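Local coordinates for Lmo0812 protein (PDB 4YF1) that is a putative pyrophosphohydrolase of the HD-domain family and may remove the 3'-diphosphate from guanosine-3',5'-bis(diphosphate), at the interface of chains A and B. Residues are numbered along the deposited sequence; one frame, centred on the assembly and turned at random. Chains: chain A/B, Lmo0812 protein.

The interface of chains A and B. Residues chain A 50, 54, 57, 76; chain B 36-37, 57-58.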
loop_
_atom_site.group_PDB
_atom_site.type_symbol
_atom_site.label_atom_id
_atom_site.label_comp_id
_atom_site.label_asym_id
_atom_site.label_seq_id
_atom_site.Cartn_x
_atom_site.Cartn_y
_atom_site.Cartn_z
ATOM N N GLU A 50 4.360 -1.298 9.728
ATOM C CA GLU A 50 4.162 -0.804 8.372
ATOM C C GLU A 50 4.537 -1.814 7.276
ATOM O O GLU A 50 3.793 -1.971 6.287
ATOM C CB GLU A 50 4.926 0.516 8.162
ATOM C CG GLU A 50 4.317 1.375 7.071
ATOM C CD GLU A 50 2.917 1.871 7.443
ATOM O OE1 GLU A 50 1.985 1.773 6.600
ATOM O OE2 GLU A 50 2.748 2.319 8.611
ATOM N N VAL A 54 1.834 -2.958 4.400
ATOM C CA VAL A 54 2.133 -2.791 2.982
ATOM C C VAL A 54 2.162 -4.113 2.250
ATOM O O VAL A 54 1.725 -4.180 1.100
ATOM C CB VAL A 54 3.437 -2.009 2.771
ATOM C CG1 VAL A 54 3.846 -2.002 1.303
ATOM C CG2 VAL A 54 3.247 -0.581 3.266
ATOM N N LEU A 57 -1.310 -4.862 1.480
ATOM C CA LEU A 57 -1.729 -3.984 0.407
ATOM C C LEU A 57 -1.276 -4.494 -0.995
ATOM O O LEU A 57 -2.033 -4.411 -1.977
ATOM C CB LEU A 57 -1.116 -2.602 0.660
ATOM C CG LEU A 57 -1.635 -1.430 -0.134
ATOM C CD1 LEU A 57 -2.978 -0.973 0.415
ATOM C CD2 LEU A 57 -0.627 -0.285 -0.067
ATOM N N PHE A 76 10.311 -1.618 -2.757
ATOM C CA PHE A 76 9.983 -1.694 -1.320
ATOM C C PHE A 76 10.981 -2.438 -0.434
ATOM O O PHE A 76 10.855 -2.401 0.789
ATOM C CB PHE A 76 8.613 -2.362 -1.165
ATOM C CG PHE A 76 7.495 -1.608 -1.832
ATOM C CD1 PHE A 76 6.877 -0.535 -1.185
ATOM C CD2 PHE A 76 7.051 -1.965 -3.091
ATOM C CE1 PHE A 76 5.848 0.165 -1.794
ATOM C CE2 PHE A 76 6.020 -1.269 -3.708
ATOM C CZ PHE A 76 5.421 -0.196 -3.061
ATOM N N PRO B 36 9.436 4.383 0.124
ATOM C CA PRO B 36 7.979 4.425 0.045
ATOM C C PRO B 36 7.306 4.387 1.417
ATOM O O PRO B 36 6.366 5.135 1.643
ATOM C CB PRO B 36 7.640 3.181 -0.772
ATOM C CG PRO B 36 8.798 3.028 -1.685
ATOM C CD PRO B 36 9.999 3.454 -0.879
ATOM N N LEU B 37 7.802 3.544 2.321
ATOM C CA LEU B 37 7.243 3.463 3.669
ATOM C C LEU B 37 7.441 4.761 4.439
ATOM O O LEU B 37 6.587 5.134 5.239
ATOM C CB LEU B 37 7.796 2.279 4.462
ATOM C CG LEU B 37 7.043 0.961 4.220
ATOM C CD1 LEU B 37 7.101 0.519 2.769
ATOM C CD2 LEU B 37 7.607 -0.105 5.139
ATOM N N LEU B 57 2.834 6.055 -1.196
ATOM C CA LEU B 57 3.504 4.771 -1.123
ATOM C C LEU B 57 3.764 4.147 -2.493
ATOM O O LEU B 57 4.789 3.523 -2.704
ATOM C CB LEU B 57 2.611 3.803 -0.329
ATOM C CG LEU B 57 3.112 2.383 -0.190
ATOM C CD1 LEU B 57 4.142 2.313 0.915
ATOM C CD2 LEU B 57 1.957 1.461 0.101
ATOM N N LEU B 58 2.819 4.302 -3.407
ATOM C CA LEU B 58 2.886 3.686 -4.724
ATOM C C LEU B 58 3.625 4.444 -5.806
ATOM O O LEU B 58 3.948 3.857 -6.831
ATOM C CB LEU B 58 1.460 3.386 -5.242
ATOM C CG LEU B 58 0.659 2.298 -4.533
ATOM C CD1 LEU B 58 -0.716 2.188 -5.197
ATOM C CD2 LEU B 58 1.384 0.964 -4.595
#
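A:Val54 and A:Leu57, on helix 50-64, face B:Leu57 on helix 50-65 of chain B, and the alpha carbons of A:Leu57 and B:Leu57 stand 10.3 Å apart. Helix 69-76 of chain A and helix 35-45 of chain B complete the patch. The protein belongs to the HD family; B:Leu57 and B:Leu58 come directly before the His-Asp pair that names it. The whole interface is two-fold symmetric, so every contact here recurs with the chains exchanged. It may represent a dimer, but the structure alone does not show that it forms in the cell.

This part of the interface is apolar. B:Leu57 is the central residue. Its CG lies anti to the backbone N (chi1 178°), which extends the branch toward chain A. Methyl CD1 meets methyl CG2 of A:Val54 at 3.8 Å, tip to tip. CD2 of B:Leu57 turns to CD2 of A:Leu57, also tip to tip. The modelled spacing of that pair is too short, so its detail is doubtful.

A:Phe76 comes to B:Leu57 from another side. With CG anti to its own carbonyl carbon (chi1 -61°), the ring is carried toward chain B. The ring reaches chain B through CD1, CE1 and CZ. CE1 lies 3.6 Å from the backbone O of B:Leu57 and 3.9 Å from its CD1. CE1 also lies 3.7 Å from CB of B:Pro36, which sits toward one face of the ring; the proline ring crosses the phenyl at a slant.

B:Leu37 bridges the upstream end of helix 50-64 and the phenyl ring. Its CD1 touches both CG2 of A:Val54, at 4.0 Å, and CD1 of A:Phe76, at 4.1 Å, which lie roughly at right angles about it. Its other methyl, CD2, passes alongside A:Glu50. The two side chains run in opposite directions. A:Glu50 touches with its aliphatic part, CG lying 4.0 Å from CG of B:Leu37.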